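Local coordinates for putative membrane anchored protein (Corynebacterium diphtheriae, PDB 3LSO) that is of unknown function but probably stands at the bacterial cell surface as a membrane-tethered, elongated protein built of beta strands and loops, with no helix, at residues Arg336-Gly341 / Gly376-Glu381; Gly432-Lys435 / Leu440-Leu443; Glu287-Lys292 / Glu385-Asn390; Ser368-Pro373 / Gly395-Thr400; Val231-Ala236 / Asp277-Ile282. All coordinates share one frame; numbering follows the deposited sequence.

In the fold
Four of the five contacts gather in the part of the chain from residue 287 onward. Contacts 1 and 4, with centres about 6 Å apart, and contact 2, about 8 Å from contact 1, all reach one mixed sheet in which strand 335-343 lies between strands 394-398 and 425-435. Contact 3, about 9 Å from contact 2 by centres, joins the linker before strand 298-303 to the long loop after strand 369-370. Along the chain contact 1 is nested inside contact 3, contacts 1 and 4 cross, and contact 2 follows. Together they knit loops and linker to the C-terminal sheet. Contact 5 comes first, 31 to 47 Å away between centres, in the preceding five-stranded sheet of the elongated chain.

Contact 1 (Arg336-Gly341 / Gly376-Glu381); sequences RVYEIG and GYYDPE
A classic beta bulge in strand 335-343, where Tyr338 and Glu339 both face Tyr434 of the neighbouring strand, presents two adjacent side chains to the loop 376-381: Tyr338 meets Tyr378, and Glu339 meets Pro380. The tyrosines form an edge-to-face (T-shaped) pair with ring centroids 5.1 Å apart and planes at 76°. Tyr378 supplies the edge, its CD2 standing over one face of Tyr338, displaced toward the rim and 3.6 Å from Tyr338 CE1. In both residues CG is placed opposite the carbonyl carbon (chi1 -44° in Tyr338, -56° in Tyr378), which swings each ring into the gap between strand and loop. Near the outer end of this pair the guanidinium of Arg336 brings its edge toward the phenol of Tyr378, but NH2 stays 4.3 Å from OH, and the group is bonded instead through NH1 to Ser403. Glu339 reaches out with an extended chain beyond CG and crosses the proline ring at about a right angle, OE2 lying 3.3 Å from Pro380 CG. Its carboxylate is buried yet well supplied with partners, since OE2 is hydrogen-bonded to Thr365 and OE1 to both Tyr393 and Trp382; these neutral donors should restrict its rotation and may stabilise a buried negative charge. The loop is itself shaped by an Asx turn in which Asp379 OD1 accepts from Glu381 N at 2.8 Å. It lies against the sheet in which strand 335-343 is flanked by strands 394-398 and 425-435, while Tyr402 packs on both tyrosines and Pro380 also rests on Thr365 of strand 361-366.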
# COMPACT_ATOMS: atom_id res chain seq x y z
N ARG B 336 33.90 -11.29 -26.40
CA ARG B 336 34.82 -10.31 -26.98
C ARG B 336 34.31 -8.93 -26.76
O ARG B 336 33.18 -8.64 -27.16
CB ARG B 336 34.94 -10.56 -28.47
CG ARG B 336 35.29 -12.01 -28.78
CD ARG B 336 36.80 -12.20 -28.67
NE ARG B 336 37.50 -11.48 -29.74
CZ ARG B 336 38.82 -11.38 -29.81
NH1 ARG B 336 39.56 -11.96 -28.85
NH2 ARG B 336 39.39 -10.73 -30.82
N VAL B 337 35.11 -8.10 -26.09
CA VAL B 337 34.77 -6.70 -25.81
C VAL B 337 35.93 -5.83 -26.24
O VAL B 337 37.07 -6.06 -25.85
CB VAL B 337 34.52 -6.47 -24.29
CG1 VAL B 337 34.41 -4.97 -23.95
CG2 VAL B 337 33.27 -7.20 -23.79
N TYR B 338 35.63 -4.83 -27.05
CA TYR B 338 36.64 -3.93 -27.57
C TYR B 338 36.75 -2.65 -26.76
O TYR B 338 37.80 -2.43 -26.18
CB TYR B 338 36.33 -3.63 -29.03
CG TYR B 338 35.93 -4.86 -29.81
CD1 TYR B 338 36.73 -6.00 -29.78
CD2 TYR B 338 34.76 -4.89 -30.59
CE1 TYR B 338 36.41 -7.14 -30.47
CE2 TYR B 338 34.42 -6.05 -31.31
CZ TYR B 338 35.28 -7.17 -31.22
OH TYR B 338 35.03 -8.34 -31.88
N GLU B 339 35.73 -1.78 -26.76
CA GLU B 339 35.77 -0.54 -25.96
C GLU B 339 34.74 -0.55 -24.88
O GLU B 339 33.63 -1.06 -25.06
CB GLU B 339 35.43 0.68 -26.78
CG GLU B 339 36.50 1.67 -26.90
CD GLU B 339 36.01 2.85 -27.71
OE1 GLU B 339 34.87 3.34 -27.45
OE2 GLU B 339 36.76 3.25 -28.63
N ILE B 340 35.09 0.09 -23.78
CA ILE B 340 34.09 0.47 -22.78
C ILE B 340 34.49 1.84 -22.30
O ILE B 340 35.66 2.21 -22.33
CB ILE B 340 33.96 -0.55 -21.63
CG1 ILE B 340 35.23 -0.62 -20.80
CG2 ILE B 340 33.54 -1.92 -22.14
CD1 ILE B 340 34.99 -1.25 -19.48
N GLY B 341 33.49 2.63 -21.92
CA GLY B 341 33.77 3.92 -21.30
C GLY B 341 32.50 4.49 -20.73
O GLY B 341 31.40 4.06 -21.14
N GLY B 376 45.62 -3.98 -34.55
CA GLY B 376 44.89 -4.82 -33.65
C GLY B 376 44.09 -4.08 -32.61
O GLY B 376 43.59 -4.71 -31.71
N TYR B 377 43.96 -2.75 -32.69
CA TYR B 377 42.91 -2.08 -31.93
C TYR B 377 41.83 -1.74 -32.91
O TYR B 377 42.12 -1.21 -33.98
CB TYR B 377 43.40 -0.80 -31.24
CG TYR B 377 44.30 -1.08 -30.06
CD1 TYR B 377 45.67 -1.25 -30.25
CD2 TYR B 377 43.80 -1.19 -28.77
CE1 TYR B 377 46.52 -1.52 -29.21
CE2 TYR B 377 44.69 -1.47 -27.69
CZ TYR B 377 46.05 -1.63 -27.95
OH TYR B 377 46.98 -1.88 -26.97
N TYR B 378 40.58 -2.04 -32.57
CA TYR B 378 39.49 -1.85 -33.52
C TYR B 378 38.74 -0.54 -33.34
O TYR B 378 38.25 -0.25 -32.27
CB TYR B 378 38.47 -3.00 -33.46
CG TYR B 378 39.00 -4.41 -33.68
CD1 TYR B 378 40.06 -4.67 -34.54
CD2 TYR B 378 38.39 -5.49 -33.03
CE1 TYR B 378 40.52 -5.94 -34.73
CE2 TYR B 378 38.85 -6.80 -33.24
CZ TYR B 378 39.91 -7.00 -34.07
OH TYR B 378 40.37 -8.27 -34.26
N ASP B 379 38.62 0.22 -34.43
CA ASP B 379 37.94 1.51 -34.46
C ASP B 379 36.43 1.29 -34.34
O ASP B 379 35.83 0.63 -35.22
CB ASP B 379 38.28 2.17 -35.82
CG ASP B 379 37.87 3.64 -35.91
OD1 ASP B 379 36.99 4.10 -35.15
OD2 ASP B 379 38.45 4.35 -36.77
N PRO B 380 35.79 1.82 -33.28
CA PRO B 380 34.36 1.65 -33.10
C PRO B 380 33.58 2.50 -34.08
O PRO B 380 32.38 2.32 -34.24
CB PRO B 380 34.13 2.17 -31.70
CG PRO B 380 35.14 3.17 -31.53
CD PRO B 380 36.36 2.58 -32.16
N GLU B 381 34.25 3.45 -34.72
CA GLU B 381 33.62 4.25 -35.77
C GLU B 381 32.27 4.81 -35.35
O GLU B 381 31.24 4.58 -36.03
CB GLU B 381 33.52 3.46 -37.06
CG GLU B 381 34.84 3.36 -37.77
CD GLU B 381 34.78 2.45 -38.99
OE1 GLU B 381 33.79 1.71 -39.15
OE2 GLU B 381 35.76 2.46 -39.77

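Contact 2 (Gly432-Lys435 / Leu440-Leu443); sequences GVYK and LKDL
Tyr434 and Lys441 face each other as a non-hydrogen-bonded pair of an antiparallel hairpin, and their side chains run alongside one another on the face that also carries Leu443. A chi1 of 172° in Tyr434, with CG turned away from N, sets the ring beside the lysine chain: CD1 approaches Lys441 CG at 3.6 Å, and Leu440 O lies at the ring edge, in its plane. The lysine bends at chi2 and chi4, carrying CE beside Tyr434 CE1 and NZ on to a hydrogen bond with Pro380 O. Gly432 has no side chain, and Leu443 CD2 covers its CA at 3.5 Å. On the other face Val433 CG2 packs 3.7 Å from Asp442 CB. Leu440 has CG wedged between backbone N and carbonyl carbon (chi1 75°), which directs CD1 to both Val433 CG2 and the extended chain of Lys435, whose CE is 4.1 Å away. Lys435 NZ forms salt bridges with Asp295 and Asp297, and Asp442 OD2 accepts from Lys292 N. Two hydrogen-bonded pairs hold the backbones: Val433 with Asp442, including Val433 N to Asp442 O at 2.8 Å, and Lys435 with Leu440. Strand 425-435 pairs along its other edge with strand 335-343, so the hairpin extends that sheet.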
# COMPACT_ATOMS: atom_id res chain seq x y z
N GLY B 432 29.35 3.39 -22.79
CA GLY B 432 29.56 3.15 -24.22
C GLY B 432 30.17 1.75 -24.35
O GLY B 432 31.05 1.39 -23.56
N VAL B 433 29.69 0.93 -25.29
CA VAL B 433 30.29 -0.38 -25.50
C VAL B 433 30.46 -0.68 -26.97
O VAL B 433 29.63 -0.30 -27.79
CB VAL B 433 29.47 -1.50 -24.88
CG1 VAL B 433 29.36 -1.28 -23.43
CG2 VAL B 433 28.07 -1.50 -25.45
N TYR B 434 31.54 -1.38 -27.29
CA TYR B 434 31.75 -1.88 -28.63
C TYR B 434 32.28 -3.26 -28.35
O TYR B 434 33.35 -3.39 -27.71
CB TYR B 434 32.79 -1.01 -29.37
CG TYR B 434 33.25 -1.53 -30.70
CD1 TYR B 434 32.35 -2.14 -31.59
CD2 TYR B 434 34.58 -1.39 -31.09
CE1 TYR B 434 32.78 -2.63 -32.84
CE2 TYR B 434 35.03 -1.87 -32.35
CZ TYR B 434 34.12 -2.48 -33.19
OH TYR B 434 34.53 -2.92 -34.40
N LYS B 435 31.53 -4.29 -28.79
CA LYS B 435 31.79 -5.67 -28.39
C LYS B 435 31.20 -6.63 -29.39
O LYS B 435 30.40 -6.22 -30.24
CB LYS B 435 31.18 -5.95 -27.02
CG LYS B 435 29.66 -5.94 -26.98
CD LYS B 435 29.15 -5.84 -25.56
CE LYS B 435 27.64 -6.04 -25.53
NZ LYS B 435 27.12 -6.13 -24.14
N LEU B 440 28.49 -5.08 -32.03
CA LEU B 440 27.55 -4.01 -31.79
C LEU B 440 28.20 -2.81 -31.08
O LEU B 440 29.26 -2.93 -30.47
CB LEU B 440 26.30 -4.50 -31.05
CG LEU B 440 26.26 -4.86 -29.56
CD1 LEU B 440 26.41 -3.65 -28.64
CD2 LEU B 440 24.96 -5.57 -29.25
N LYS B 441 27.53 -1.67 -31.17
CA LYS B 441 27.97 -0.45 -30.54
C LYS B 441 26.73 0.11 -29.86
O LYS B 441 25.65 0.17 -30.47
CB LYS B 441 28.50 0.55 -31.59
CG LYS B 441 29.65 0.03 -32.48
CD LYS B 441 29.59 0.57 -33.91
CE LYS B 441 30.49 -0.25 -34.83
NZ LYS B 441 31.13 0.56 -35.91
N ASP B 442 26.86 0.52 -28.61
CA ASP B 442 25.71 0.94 -27.84
C ASP B 442 26.09 1.93 -26.74
O ASP B 442 27.23 1.91 -26.22
CB ASP B 442 25.07 -0.30 -27.24
CG ASP B 442 23.61 -0.09 -26.86
OD1 ASP B 442 23.10 1.06 -26.99
OD2 ASP B 442 22.98 -1.13 -26.44
N LEU B 443 25.15 2.82 -26.39
CA LEU B 443 25.27 3.66 -25.21
C LEU B 443 24.12 3.29 -24.30
O LEU B 443 22.95 3.37 -24.69
CB LEU B 443 25.25 5.13 -25.58
CG LEU B 443 26.51 5.61 -26.30
CD1 LEU B 443 26.22 6.83 -27.14
CD2 LEU B 443 27.68 5.88 -25.35

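Contact 3 (Glu287-Lys292 / Glu385-Asn390); sequences ELDTKK and ESKKPN
The carboxylates of Glu287 and Asp289 are the flat groups here, and both take part in a salt-bridge network with Lys387 that ties one loop to another. Lys387 NZ meets Glu287 OE2 nearly along the C-O axis, in a hydrogen-bonded salt bridge of 3.0 Å. Asp289 turns OD2 toward the same lysine, but at 4.0 Å from NZ this second bridge is long, and OD2 lies nearer the aliphatic CD. The acids and the lysine approach from opposite directions. Glu287 is extended along its whole length (chi1 -163°) and so reaches outward, whereas Lys387 bends at chi3 (-58°), bringing NZ round to the carboxylate. One ammonium is bonded to Glu287 and lies near Asp289, and probably offsets part of the repulsion between the two acids. Glu287 and Lys387 are exposed to the surroundings, Asp289 is buried. The segment 287-292 belongs to the linker between strands 278-285 and 298-303, hence between the five-stranded sheet and the strands that follow; it runs beside strand 440-453, where Asp289 N is hydrogen-bonded to Ser445. The segment 385-390 is part of the long loop before strand 394-398. Farther along the linker, Lys292 NZ stops 4.6 Å from Glu385 OE1, beyond salt-bridge range, and is hydrogen-bonded to Lys441 O instead.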
# COMPACT_ATOMS: atom_id res chain seq x y z
N GLU B 287 16.33 11.12 -21.44
CA GLU B 287 16.31 10.02 -22.40
C GLU B 287 16.70 8.77 -21.59
O GLU B 287 17.50 8.83 -20.64
CB GLU B 287 17.33 10.29 -23.54
CG GLU B 287 17.20 9.49 -24.86
CD GLU B 287 18.46 9.59 -25.77
OE1 GLU B 287 19.27 10.56 -25.63
OE2 GLU B 287 18.65 8.69 -26.63
N LEU B 288 16.10 7.64 -21.96
CA LEU B 288 16.55 6.37 -21.45
C LEU B 288 17.02 5.50 -22.61
O LEU B 288 16.21 5.04 -23.43
CB LEU B 288 15.42 5.68 -20.68
CG LEU B 288 15.80 4.32 -20.07
CD1 LEU B 288 16.74 4.41 -18.84
CD2 LEU B 288 14.54 3.53 -19.71
N ASP B 289 18.33 5.28 -22.69
CA ASP B 289 18.84 4.30 -23.62
C ASP B 289 18.95 2.99 -22.89
O ASP B 289 19.82 2.81 -22.05
CB ASP B 289 20.22 4.67 -24.12
CG ASP B 289 20.24 6.00 -24.83
OD1 ASP B 289 19.35 6.85 -24.53
OD2 ASP B 289 21.16 6.17 -25.67
N THR B 290 18.04 2.08 -23.21
CA THR B 290 18.14 0.72 -22.73
C THR B 290 19.09 -0.04 -23.64
O THR B 290 19.31 0.36 -24.79
CB THR B 290 16.77 0.05 -22.74
OG1 THR B 290 16.06 0.51 -23.90
CG2 THR B 290 15.98 0.43 -21.48
N LYS B 291 19.66 -1.14 -23.14
CA LYS B 291 20.55 -1.96 -23.94
C LYS B 291 19.76 -2.43 -25.14
O LYS B 291 18.53 -2.51 -25.09
CB LYS B 291 21.14 -3.14 -23.14
CG LYS B 291 20.13 -4.15 -22.64
CD LYS B 291 20.73 -5.23 -21.76
CE LYS B 291 19.73 -6.35 -21.59
NZ LYS B 291 20.33 -7.62 -21.12
N LYS B 292 20.46 -2.68 -26.23
CA LYS B 292 19.82 -3.07 -27.47
C LYS B 292 19.29 -4.47 -27.26
O LYS B 292 19.79 -5.19 -26.39
CB LYS B 292 20.85 -3.01 -28.61
CG LYS B 292 21.17 -1.59 -29.07
CD LYS B 292 22.05 -1.54 -30.31
CE LYS B 292 22.24 -0.07 -30.71
NZ LYS B 292 22.88 0.10 -32.03
N GLU B 385 27.56 6.15 -36.27
CA GLU B 385 26.41 5.77 -35.47
C GLU B 385 25.52 6.97 -35.39
O GLU B 385 25.99 8.11 -35.48
CB GLU B 385 26.83 5.38 -34.07
CG GLU B 385 27.77 4.22 -34.04
CD GLU B 385 27.18 2.99 -34.71
OE1 GLU B 385 26.20 2.44 -34.16
OE2 GLU B 385 27.72 2.58 -35.77
N SER B 386 24.23 6.74 -35.23
CA SER B 386 23.31 7.87 -35.19
C SER B 386 23.33 8.51 -33.81
O SER B 386 23.20 9.72 -33.68
CB SER B 386 21.90 7.46 -35.60
OG SER B 386 21.26 6.80 -34.53
N LYS B 387 23.51 7.71 -32.77
CA LYS B 387 23.63 8.30 -31.47
C LYS B 387 25.07 8.17 -31.03
O LYS B 387 25.54 7.05 -30.90
CB LYS B 387 22.69 7.62 -30.49
CG LYS B 387 22.12 8.59 -29.45
CD LYS B 387 20.93 8.00 -28.68
CE LYS B 387 19.76 7.56 -29.59
NZ LYS B 387 18.78 6.70 -28.84
N LYS B 388 25.75 9.31 -30.81
CA LYS B 388 27.21 9.35 -30.57
C LYS B 388 27.55 9.73 -29.14
O LYS B 388 26.83 10.52 -28.52
CB LYS B 388 27.90 10.38 -31.50
CG LYS B 388 27.73 10.12 -32.98
CD LYS B 388 27.84 11.39 -33.84
CE LYS B 388 27.47 11.14 -35.34
NZ LYS B 388 26.02 11.30 -35.65
N PRO B 389 28.68 9.22 -28.63
CA PRO B 389 29.20 9.68 -27.33
C PRO B 389 29.48 11.18 -27.39
O PRO B 389 29.71 11.70 -28.48
CB PRO B 389 30.53 8.94 -27.19
CG PRO B 389 30.53 7.89 -28.31
CD PRO B 389 29.67 8.43 -29.38
N ASN B 390 29.45 11.87 -26.26
CA ASN B 390 29.77 13.30 -26.24
C ASN B 390 31.18 13.56 -25.70
O ASN B 390 31.94 12.62 -25.45
CB ASN B 390 28.70 14.08 -25.46
CG ASN B 390 28.56 13.59 -24.04
OD1 ASN B 390 29.56 13.48 -23.29
ND2 ASN B 390 27.32 13.29 -23.64

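Contact 4 (Ser368-Pro373 / Gly395-Thr400); sequences SVFSSP and GFHSDT
Phe370 and His397 meet across a gap between two strands that are not neighbours: the CA atoms of Phe370 and Gly395, the nearest pair, are 8.6 Å apart. Strands 369-370 and 394-398 each pair antiparallel with strand 361-366, to which Ser371 and Gly395 are both backbone-bonded through Ala364, and no hydrogen bond passes directly between the two segments. The side chains therefore do the bridging. A chi1 of 171° carries the Phe370 ring out toward the histidine, and its edge atom CE1 comes within 3.9 Å of His397 CE1. The rings make an offset edge-to-face pair, with the edge of Phe370 leading, centroids 5.8 Å apart and planes at 60°. His397 NE2, 4.0 Å from Phe370 CE1, also makes a weak hydrogen bond to Tyr378 O, which links the imidazole to the nearby loop. Beyond the histidine, Ser398 OG accepts from Thr400 N at 3.1 Å, an ST turn where the strand gives way to loop. Phe370 packs further on Pro380 and Thr365. The arrangement is an offset edge-to-face aromatic pair between residues of two strands that flank strand 361-366, on one face of an antiparallel part of the sheet.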
# COMPACT_ATOMS: atom_id res chain seq x y z
N SER B 368 34.02 11.26 -29.70
CA SER B 368 33.60 10.19 -30.59
C SER B 368 34.72 9.90 -31.58
O SER B 368 34.52 9.19 -32.55
CB SER B 368 32.35 10.59 -31.33
OG SER B 368 32.66 11.71 -32.10
N VAL B 369 35.88 10.47 -31.29
CA VAL B 369 37.04 10.40 -32.13
C VAL B 369 38.01 9.35 -31.62
O VAL B 369 38.43 9.42 -30.46
CB VAL B 369 37.70 11.78 -32.19
CG1 VAL B 369 39.07 11.75 -32.95
CG2 VAL B 369 36.71 12.77 -32.81
N PHE B 370 38.34 8.40 -32.50
CA PHE B 370 39.22 7.28 -32.18
C PHE B 370 40.64 7.53 -32.71
O PHE B 370 40.78 7.99 -33.83
CB PHE B 370 38.64 6.04 -32.83
CG PHE B 370 39.53 4.82 -32.78
CD1 PHE B 370 39.53 3.96 -31.67
CD2 PHE B 370 40.34 4.48 -33.87
CE1 PHE B 370 40.31 2.82 -31.66
CE2 PHE B 370 41.11 3.36 -33.85
CZ PHE B 370 41.09 2.51 -32.75
N SER B 371 41.69 7.25 -31.92
CA SER B 371 43.08 7.32 -32.43
C SER B 371 43.73 5.98 -32.20
O SER B 371 44.02 5.64 -31.06
CB SER B 371 43.91 8.37 -31.71
OG SER B 371 43.22 9.59 -31.61
N SER B 372 43.97 5.22 -33.26
CA SER B 372 44.48 3.87 -33.05
C SER B 372 45.74 3.89 -32.20
O SER B 372 46.74 4.51 -32.56
CB SER B 372 44.75 3.17 -34.38
OG SER B 372 45.76 2.19 -34.20
N PRO B 373 45.70 3.20 -31.06
CA PRO B 373 46.94 2.94 -30.32
C PRO B 373 47.85 1.87 -30.95
O PRO B 373 48.95 1.62 -30.44
CB PRO B 373 46.47 2.47 -28.95
CG PRO B 373 45.00 2.24 -29.07
CD PRO B 373 44.48 2.82 -30.33
N GLY B 395 36.96 6.22 -24.07
CA GLY B 395 36.85 4.78 -24.30
C GLY B 395 38.16 4.02 -24.32
O GLY B 395 39.11 4.39 -25.01
N PHE B 396 38.17 2.91 -23.59
CA PHE B 396 39.39 2.18 -23.27
C PHE B 396 39.42 0.82 -23.91
O PHE B 396 38.39 0.15 -23.98
CB PHE B 396 39.44 1.99 -21.76
CG PHE B 396 39.60 3.28 -20.99
CD1 PHE B 396 40.88 3.72 -20.61
CD2 PHE B 396 38.48 4.03 -20.62
CE1 PHE B 396 41.04 4.91 -19.88
CE2 PHE B 396 38.62 5.21 -19.88
CZ PHE B 396 39.91 5.66 -19.50
N HIS B 397 40.59 0.40 -24.37
CA HIS B 397 40.73 -0.90 -24.98
C HIS B 397 41.75 -1.70 -24.20
O HIS B 397 42.79 -1.18 -23.81
CB HIS B 397 41.25 -0.75 -26.40
CG HIS B 397 40.25 -0.22 -27.37
ND1 HIS B 397 39.79 1.07 -27.32
CD2 HIS B 397 39.67 -0.78 -28.46
CE1 HIS B 397 38.95 1.28 -28.32
NE2 HIS B 397 38.87 0.17 -29.03
N SER B 398 41.49 -2.97 -23.98
CA SER B 398 42.44 -3.81 -23.29
C SER B 398 43.77 -3.81 -24.04
O SER B 398 43.79 -3.79 -25.28
CB SER B 398 41.89 -5.22 -23.21
OG SER B 398 42.92 -6.11 -22.81
N ASP B 399 44.87 -3.84 -23.32
CA ASP B 399 46.16 -3.92 -24.01
C ASP B 399 46.66 -5.35 -24.11
O ASP B 399 47.82 -5.59 -24.40
CB ASP B 399 47.20 -2.99 -23.38
CG ASP B 399 47.54 -3.34 -21.93
OD1 ASP B 399 46.83 -4.17 -21.30
OD2 ASP B 399 48.53 -2.78 -21.42
N THR B 400 45.78 -6.31 -23.86
CA THR B 400 46.04 -7.72 -24.19
C THR B 400 44.92 -8.13 -25.14
O THR B 400 44.37 -7.29 -25.86
CB THR B 400 46.01 -8.60 -22.94
OG1 THR B 400 44.81 -8.32 -22.22
CG2 THR B 400 47.20 -8.29 -22.04

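Contact 5 (Val231-Ala236 / Asp277-Ile282); sequences VNHIAA and DGETII
His233 and Glu279 are joined by one hydrogen bond, NE2 to OE2, 2.7 Å long with an N-H...O angle of 149°. Glu279 presents the syn side of OE2, although NE2 lies somewhat out of the carboxylate plane, and OE2 is likewise tilted a little from the plane of the imidazole. The two flat groups are turned 40° against each other and the side chains cross at about a right angle, with Glu279 CD at the ring edge and 3.7 Å from His233 NE2. Glu279 spans the distance with a chain extended beyond CG, while a chi1 of -68° brings the His233 ring round so that NE2 meets the carboxylate. In the next shell Glu279 OE2 has a second partner in Thr263 OG1, and His233 ND1 is hydrogen-bonded to Pro459 O. Bonds at both ring nitrogens should fix the rotation of the imidazole, and a carboxylate at one with a carbonyl at the other would be consistent with a positively charged ring. Leu458 and Leu461 of the C-terminal tail also pack on this histidine. The backbone that positions it is a type I' turn from Val231 to Ile234, closed by Ile234 N to Val231 O at 2.9 Å, while Asn232 is bonded to Thr261. This is the two-residue turn of a tight beta hairpin, strands 226-231 and 234-241, whose histidine reaches past strand 258-267 to strand 278-285 in a His-carboxylate pair on the surface of the five-stranded sheet.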
# COMPACT_ATOMS: atom_id res chain seq x y z
N VAL B 231 -0.49 17.12 -11.14
CA VAL B 231 0.92 16.89 -11.33
C VAL B 231 1.57 17.95 -10.47
O VAL B 231 1.19 19.12 -10.53
CB VAL B 231 1.35 17.04 -12.80
CG1 VAL B 231 2.84 16.89 -12.92
CG2 VAL B 231 0.69 16.00 -13.66
N ASN B 232 2.52 17.52 -9.65
CA ASN B 232 3.18 18.41 -8.72
C ASN B 232 2.24 19.41 -8.08
O ASN B 232 2.49 20.62 -8.06
CB ASN B 232 4.38 19.08 -9.38
CG ASN B 232 5.63 18.18 -9.38
OD1 ASN B 232 5.58 16.98 -9.07
ND2 ASN B 232 6.75 18.77 -9.72
N HIS B 233 1.14 18.85 -7.57
CA HIS B 233 0.09 19.56 -6.82
C HIS B 233 -0.68 20.67 -7.55
O HIS B 233 -1.27 21.57 -6.92
CB HIS B 233 0.59 20.03 -5.44
CG HIS B 233 0.86 18.90 -4.49
ND1 HIS B 233 1.43 19.09 -3.24
CD2 HIS B 233 0.66 17.56 -4.60
CE1 HIS B 233 1.55 17.93 -2.63
NE2 HIS B 233 1.09 16.99 -3.43
N ILE B 234 -0.72 20.57 -8.88
CA ILE B 234 -1.48 21.52 -9.70
C ILE B 234 -2.43 20.77 -10.65
O ILE B 234 -2.04 19.83 -11.32
CB ILE B 234 -0.51 22.50 -10.42
CG1 ILE B 234 0.00 23.55 -9.41
CG2 ILE B 234 -1.18 23.17 -11.62
CD1 ILE B 234 1.50 23.92 -9.56
N ALA B 235 -3.69 21.20 -10.69
CA ALA B 235 -4.73 20.51 -11.47
C ALA B 235 -4.31 20.23 -12.91
O ALA B 235 -4.07 21.14 -13.69
CB ALA B 235 -6.02 21.32 -11.44
N ALA B 236 -4.23 18.96 -13.26
CA ALA B 236 -3.87 18.58 -14.61
C ALA B 236 -5.11 18.39 -15.46
O ALA B 236 -5.68 17.30 -15.48
CB ALA B 236 -3.00 17.33 -14.61
N ASP B 277 -7.24 11.40 -0.96
CA ASP B 277 -6.54 11.44 -2.24
C ASP B 277 -5.53 10.29 -2.32
O ASP B 277 -4.94 9.90 -1.32
CB ASP B 277 -5.77 12.76 -2.40
CG ASP B 277 -6.68 14.01 -2.40
OD1 ASP B 277 -7.79 14.00 -3.01
OD2 ASP B 277 -6.25 15.03 -1.81
N GLY B 278 -5.34 9.77 -3.53
CA GLY B 278 -4.23 8.85 -3.78
C GLY B 278 -3.04 9.56 -4.40
O GLY B 278 -3.23 10.39 -5.28
N GLU B 279 -1.82 9.25 -3.94
CA GLU B 279 -0.61 9.82 -4.53
C GLU B 279 0.37 8.76 -4.94
O GLU B 279 0.48 7.74 -4.28
CB GLU B 279 0.10 10.80 -3.58
CG GLU B 279 -0.22 12.25 -3.90
CD GLU B 279 0.59 13.30 -3.14
OE1 GLU B 279 1.69 13.02 -2.57
OE2 GLU B 279 0.12 14.45 -3.14
N THR B 280 1.08 9.01 -6.02
CA THR B 280 2.28 8.23 -6.34
C THR B 280 3.40 9.15 -6.91
O THR B 280 3.16 10.33 -7.19
CB THR B 280 1.93 7.01 -7.27
OG1 THR B 280 2.91 5.98 -7.11
CG2 THR B 280 1.88 7.42 -8.72
N ILE B 281 4.61 8.63 -7.05
CA ILE B 281 5.70 9.42 -7.57
C ILE B 281 6.27 8.75 -8.79
O ILE B 281 6.61 7.57 -8.71
CB ILE B 281 6.80 9.58 -6.52
CG1 ILE B 281 6.29 10.45 -5.38
CG2 ILE B 281 8.06 10.20 -7.15
CD1 ILE B 281 7.31 10.76 -4.31
N ILE B 282 6.39 9.48 -9.90
CA ILE B 282 7.01 8.94 -11.10
C ILE B 282 8.32 9.63 -11.39
O ILE B 282 8.35 10.84 -11.58
CB ILE B 282 6.20 9.20 -12.34
CG1 ILE B 282 4.82 8.59 -12.25
CG2 ILE B 282 6.91 8.59 -13.57
CD1 ILE B 282 3.92 9.03 -13.43